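Endoglucanase (Clostridium thermocellum, PDB 2YIK) probably hydrolyses internal beta-1,4-glucosidic bonds of cellulose, as a family 9 glycoside hydrolase that also binds calcium and zinc. Local coordinates at residues W314-W318 with R394-A399; L369-S373 with K416-W420. The contacts are given in a common frame with arbitrary orientation. Residues are numbered along the deposited sequence.

Contact 1. Residues W314-W318 with R394-A399; sequences WIHCW and RYNTAA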
loop_
_atom_site.group_PDB
_atom_site.type_symbol
_atom_site.label_atom_id
_atom_site.label_comp_id
_atom_site.label_asym_id
_atom_site.label_seq_id
_atom_site.Cartn_x
_atom_site.Cartn_y
_atom_site.Cartn_z
ATOM N N TRP A 314 -0.611 15.544 7.904
ATOM C CA TRP A 314 0.277 14.386 7.896
ATOM C C TRP A 314 0.715 14.133 6.440
ATOM O O TRP A 314 0.733 15.087 5.642
ATOM C CB TRP A 314 -0.551 13.203 8.474
ATOM C CG TRP A 314 0.273 12.197 9.196
ATOM C CD1 TRP A 314 0.393 10.874 8.894
ATOM C CD2 TRP A 314 1.136 12.430 10.318
ATOM N NE1 TRP A 314 1.275 10.264 9.754
ATOM C CE2 TRP A 314 1.743 11.196 10.641
ATOM C CE3 TRP A 314 1.445 13.563 11.086
ATOM C CZ2 TRP A 314 2.654 11.063 11.687
ATOM C CZ3 TRP A 314 2.357 13.428 12.134
ATOM C CH2 TRP A 314 2.944 12.187 12.426
ATOM N N ILE A 315 1.061 12.896 6.056
ATOM C CA ILE A 315 1.307 12.600 4.650
ATOM C C ILE A 315 0.643 11.225 4.342
ATOM O O ILE A 315 0.138 10.567 5.259
ATOM C CB ILE A 315 2.854 12.827 4.168
ATOM C CG1 ILE A 315 2.904 12.657 2.645
ATOM C CG2 ILE A 315 3.814 12.016 4.962
ATOM C CD1 ILE A 315 3.425 13.952 2.047
ATOM N N HIS A 316 0.556 10.839 3.077
ATOM C CA HIS A 316 -0.108 9.597 2.731
ATOM C C HIS A 316 0.602 8.396 3.396
ATOM O O HIS A 316 1.804 8.245 3.235
ATOM C CB HIS A 316 -0.127 9.499 1.194
ATOM C CG HIS A 316 -0.935 8.373 0.652
ATOM N ND1 HIS A 316 -2.306 8.398 0.550
ATOM C CD2 HIS A 316 -0.549 7.182 0.093
ATOM C CE1 HIS A 316 -2.738 7.298 -0.044
ATOM N NE2 HIS A 316 -1.680 6.552 -0.328
ATOM N N CYS A 317 -0.122 7.550 4.135
ATOM C CA CYS A 317 0.485 6.370 4.781
ATOM C C CYS A 317 -0.603 5.380 5.196
ATOM O O CYS A 317 -1.779 5.736 5.211
ATOM C CB CYS A 317 1.302 6.776 6.012
ATOM S SG CYS A 317 0.339 7.581 7.300
ATOM N N TRP A 318 -0.224 4.156 5.555
ATOM C CA TRP A 318 -1.224 3.158 5.928
ATOM C C TRP A 318 -2.236 3.617 6.974
ATOM O O TRP A 318 -3.377 3.174 6.959
ATOM C CB TRP A 318 -0.565 1.847 6.396
ATOM C CG TRP A 318 0.168 1.921 7.711
ATOM C CD1 TRP A 318 1.512 2.035 7.890
ATOM C CD2 TRP A 318 -0.417 1.857 9.030
ATOM N NE1 TRP A 318 1.807 2.069 9.233
ATOM C CE2 TRP A 318 0.661 1.995 9.944
ATOM C CE3 TRP A 318 -1.722 1.778 9.506
ATOM C CZ2 TRP A 318 0.443 1.956 11.337
ATOM C CZ3 TRP A 318 -1.926 1.749 10.888
ATOM C CH2 TRP A 318 -0.847 1.871 11.784
ATOM N N ARG A 394 9.637 6.129 4.231
ATOM C CA ARG A 394 8.292 5.777 3.822
ATOM C C ARG A 394 7.429 7.038 3.712
ATOM O O ARG A 394 6.625 7.173 2.788
ATOM C CB ARG A 394 7.723 4.773 4.833
ATOM C CG ARG A 394 6.223 4.596 4.832
ATOM C CD ARG A 394 5.607 5.439 5.928
ATOM N NE ARG A 394 6.248 5.198 7.216
ATOM C CZ ARG A 394 5.682 4.572 8.242
ATOM N NH1 ARG A 394 4.444 4.102 8.149
ATOM N NH2 ARG A 394 6.347 4.444 9.380
ATOM N N TYR A 395 7.615 7.970 4.643
ATOM C CA TYR A 395 6.867 9.228 4.628
ATOM C C TYR A 395 7.392 10.151 3.537
ATOM O O TYR A 395 6.622 10.775 2.805
ATOM C CB TYR A 395 6.995 9.949 5.969
ATOM C CG TYR A 395 6.362 9.227 7.126
ATOM C CD1 TYR A 395 5.040 8.806 7.060
ATOM C CD2 TYR A 395 7.062 9.028 8.318
ATOM C CE1 TYR A 395 4.419 8.209 8.154
ATOM C CE2 TYR A 395 6.448 8.430 9.422
ATOM C CZ TYR A 395 5.124 8.029 9.328
ATOM O OH TYR A 395 4.487 7.463 10.408
ATOM N N ASN A 396 8.716 10.238 3.449
ATOM C CA ASN A 396 9.357 11.092 2.465
ATOM C C ASN A 396 8.966 10.721 1.036
ATOM O O ASN A 396 8.596 11.589 0.251
ATOM C CB ASN A 396 10.880 11.027 2.624
ATOM C CG ASN A 396 11.604 12.008 1.712
ATOM O OD1 ASN A 396 11.734 11.781 0.513
ATOM N ND2 ASN A 396 12.067 13.109 2.281
ATOM N N THR A 397 9.048 9.438 0.695
ATOM C CA THR A 397 8.695 9.013 -0.655
ATOM C C THR A 397 7.201 9.195 -0.952
ATOM O O THR A 397 6.821 9.369 -2.109
ATOM C CB THR A 397 9.137 7.546 -0.930
ATOM O OG1 THR A 397 8.617 6.667 0.075
ATOM C CG2 THR A 397 10.658 7.464 -0.951
ATOM N N ALA A 398 6.368 9.178 0.090
ATOM C CA ALA A 398 4.932 9.394 -0.084
ATOM C C ALA A 398 4.734 10.853 -0.487
ATOM O O ALA A 398 3.894 11.168 -1.331
ATOM C CB ALA A 398 4.189 9.103 1.203
ATOM N N ALA A 399 5.507 11.745 0.126
ATOM C CA ALA A 399 5.428 13.164 -0.208
ATOM C C ALA A 399 5.933 13.344 -1.635
ATOM O O ALA A 399 5.396 14.148 -2.395
ATOM C CB ALA A 399 6.278 13.990 0.760
HETATM O O HOH W 1 1.700 7.266 10.598
HETATM O O HOH W 2 3.789 6.441 3.720
HETATM O O HOH W 3 4.439 1.661 10.021
#
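No direct hydrogen bond joins the loop W314-W318 to helical residues R394-A399; apolar packing and three bridging waters hold them together. R394 comes first. Its NH1 lies 3.5 Å from W318 NE1, two donors that share water 3 as acceptor: 2.8 Å from W318 NE1 and, weakly, 3.1 Å from R394 NH1. NE and NH2 of R394 are bound by the carbonyls of G391 and W390. The carbonyl of R394 receives water 2 (O to water 3.1 Å), which also donates to H316 O at 2.7 Å. The Y395 side chain reaches the loop. C317 CB meets the ring edge at Y395 CE1 (4.0 Å), and water 1 links Y395 OH (2.8 Å) to W314 NE1 (3.1 Å). I315 CG2 packs on Y395 CB at 3.9 Å. One turn on, A398 points its methyl at the loop: CB is 3.2 Å from H316 O and 4.0 Å from I315 CG1. A399 continues the apolar patch beside I315. This is packing inside the helical (alpha/alpha)6 barrel of family 9. The loop runs between helices 296-305 and 322-336. Helix 392-408 lies against it, with helix 363-373 touching I315 and helix 499-516 touching W318 and A398.

Contact 2. Residues L369-S373 with K416-W420; sequences LDKWS and KYANW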
loop_
_atom_site.group_PDB
_atom_site.type_symbol
_atom_site.label_atom_id
_atom_site.label_comp_id
_atom_site.label_asym_id
_atom_site.label_seq_id
_atom_site.Cartn_x
_atom_site.Cartn_y
_atom_site.Cartn_z
ATOM N N LEU A 369 2.222 20.166 0.193
ATOM C CA LEU A 369 3.475 20.233 -0.540
ATOM C C LEU A 369 4.333 21.446 -0.196
ATOM O O LEU A 369 5.557 21.345 -0.176
ATOM C CB LEU A 369 3.200 20.167 -2.047
ATOM C CG LEU A 369 2.716 18.792 -2.523
ATOM C CD1 LEU A 369 2.342 18.855 -3.997
ATOM C CD2 LEU A 369 3.810 17.751 -2.295
ATOM N N ASP A 370 3.705 22.590 0.066
ATOM C CA ASP A 370 4.473 23.778 0.441
ATOM C C ASP A 370 5.134 23.485 1.780
ATOM O O ASP A 370 6.255 23.912 2.045
ATOM C CB ASP A 370 3.575 25.009 0.609
ATOM C CG ASP A 370 3.131 25.601 -0.717
ATOM O OD1 ASP A 370 3.810 25.370 -1.742
ATOM O OD2 ASP A 370 2.106 26.314 -0.727
ATOM N N LYS A 371 4.421 22.736 2.613
ATOM C CA LYS A 371 4.907 22.384 3.934
ATOM C C LYS A 371 6.112 21.452 3.837
ATOM O O LYS A 371 7.147 21.706 4.463
ATOM C CB LYS A 371 3.778 21.732 4.741
ATOM C CG LYS A 371 3.991 21.750 6.254
ATOM C CD LYS A 371 2.795 21.196 7.021
ATOM C CE LYS A 371 1.593 22.122 6.932
ATOM N NZ LYS A 371 0.519 21.710 7.875
ATOM N N TRP A 372 5.979 20.382 3.051
ATOM C CA TRP A 372 7.054 19.405 2.877
ATOM C C TRP A 372 8.267 19.886 2.077
ATOM O O TRP A 372 9.408 19.609 2.438
ATOM C CB TRP A 372 6.511 18.121 2.225
ATOM C CG TRP A 372 5.934 17.143 3.212
ATOM C CD1 TRP A 372 4.697 17.191 3.800
ATOM C CD2 TRP A 372 6.601 16.005 3.773
ATOM N NE1 TRP A 372 4.555 16.153 4.688
ATOM C CE2 TRP A 372 5.704 15.411 4.689
ATOM C CE3 TRP A 372 7.863 15.428 3.582
ATOM C CZ2 TRP A 372 6.041 14.268 5.424
ATOM C CZ3 TRP A 372 8.194 14.290 4.312
ATOM C CH2 TRP A 372 7.282 13.722 5.219
ATOM N N SER A 373 8.018 20.608 0.993
ATOM C CA SER A 373 9.096 21.082 0.133
ATOM C C SER A 373 9.609 22.473 0.465
ATOM O O SER A 373 10.664 22.873 -0.026
ATOM C CB SER A 373 8.636 21.080 -1.328
ATOM O OG SER A 373 7.648 22.081 -1.556
ATOM N N LYS A 416 8.771 23.242 -8.806
ATOM C CA LYS A 416 9.562 23.224 -7.586
ATOM C C LYS A 416 9.199 21.956 -6.787
ATOM O O LYS A 416 10.024 21.447 -6.031
ATOM C CB LYS A 416 9.288 24.489 -6.747
ATOM C CG LYS A 416 7.827 24.676 -6.331
ATOM C CD LYS A 416 7.646 25.953 -5.507
ATOM C CE LYS A 416 6.170 26.141 -5.170
ATOM N NZ LYS A 416 5.913 27.399 -4.415
ATOM N N TYR A 417 7.977 21.437 -6.934
ATOM C CA TYR A 417 7.609 20.223 -6.186
ATOM C C TYR A 417 8.395 19.009 -6.687
ATOM O O TYR A 417 9.068 18.334 -5.906
ATOM C CB TYR A 417 6.097 19.946 -6.262
ATOM C CG TYR A 417 5.266 21.038 -5.622
ATOM C CD1 TYR A 417 5.711 21.700 -4.473
ATOM C CD2 TYR A 417 4.045 21.428 -6.173
ATOM C CE1 TYR A 417 4.970 22.721 -3.895
ATOM C CE2 TYR A 417 3.292 22.452 -5.598
ATOM C CZ TYR A 417 3.760 23.097 -4.464
ATOM O OH TYR A 417 3.025 24.128 -3.913
ATOM N N ALA A 418 8.313 18.739 -7.986
ATOM C CA ALA A 418 9.042 17.622 -8.576
ATOM C C ALA A 418 10.548 17.801 -8.370
ATOM O O ALA A 418 11.258 16.840 -8.082
ATOM C CB ALA A 418 8.729 17.520 -10.060
ATOM N N ASN A 419 11.035 19.030 -8.528
ATOM C CA ASN A 419 12.456 19.302 -8.340
ATOM C C ASN A 419 12.832 18.944 -6.911
ATOM O O ASN A 419 13.894 18.367 -6.667
ATOM C CB ASN A 419 12.780 20.776 -8.615
ATOM C CG ASN A 419 12.509 21.169 -10.056
ATOM O OD1 ASN A 419 12.554 20.330 -10.952
ATOM N ND2 ASN A 419 12.239 22.451 -10.285
ATOM N N TRP A 420 11.957 19.284 -5.967
ATOM C CA TRP A 420 12.200 18.967 -4.567
ATOM C C TRP A 420 12.196 17.449 -4.376
ATOM O O TRP A 420 13.064 16.892 -3.692
ATOM C CB TRP A 420 11.116 19.576 -3.683
ATOM C CG TRP A 420 11.161 19.059 -2.279
ATOM C CD1 TRP A 420 12.008 19.451 -1.287
ATOM C CD2 TRP A 420 10.345 18.016 -1.724
ATOM N NE1 TRP A 420 11.774 18.718 -0.145
ATOM C CE2 TRP A 420 10.759 17.833 -0.386
ATOM C CE3 TRP A 420 9.308 17.223 -2.229
ATOM C CZ2 TRP A 420 10.167 16.881 0.457
ATOM C CZ3 TRP A 420 8.720 16.278 -1.391
ATOM C CH2 TRP A 420 9.152 16.117 -0.062
HETATM O O HOH W 4 6.606 26.173 -1.447
#
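D370 OD1 is the polar centre of this helix pair. It accepts the hydroxyl of Y417 in a short hydrogen bond, OH to OD1 2.6 Å. It also accepts water 4 at 2.9 Å. That water is in turn a weak acceptor for K416 NZ at 3.3 Å. K416 NZ itself stands 4.0 Å from D370 OD1, a long salt bridge, so the water supplements a loose ion pair near the surface. S373 OG is satisfied within its own helix: it donates to L369 O at 2.6 Å. The same carbonyl accepts S373 N at 2.8 Å, so L369 O serves two donors in the last turn of helix 363-373. The pair is a helix-helix contact in the alpha-helical barrel domain of family 9, with axes 10.3 Å apart and crossing at 39°. Aromatic rings fill the gap. L369 CB sits over the face of Y417, 3.8 Å from the ring centroid, a CH-pi contact. S373 CA makes another, 3.5 Å from the centroid of the five-membered ring of W420 and almost on its normal. W372 CE3 meets W420 CH2 at 3.9 Å. On the opening turn of helix 416-428, W420 N donates to K416 O at 2.9 Å, and Y417 N is hydrogen-bonded to S415 OG.

Contacts 1 and 2 form one continuous packed region, with centres about 13 Å apart. W372 of contact 2 is the main bridge. Its CZ2 lies 3.2 Å from I315 CG2, its CE3 3.5 Å from A399 CB and its CH2 3.9 Å from Y395 CB. W420 CH2 adds a touch on A399 CB at 3.7 Å. Helices 363-373, 392-408 and 416-428 follow one another in the chain, and their segments alternate between the two contacts. Contact 1 is the deeper: its centre is about 11 Å from the centre of the chain, against about 22 Å for that of contact 2. Both lie away from the probable active-site residue H451 and from the zinc site. The side chain of W318 is about 7 Å from a bound calcium ion.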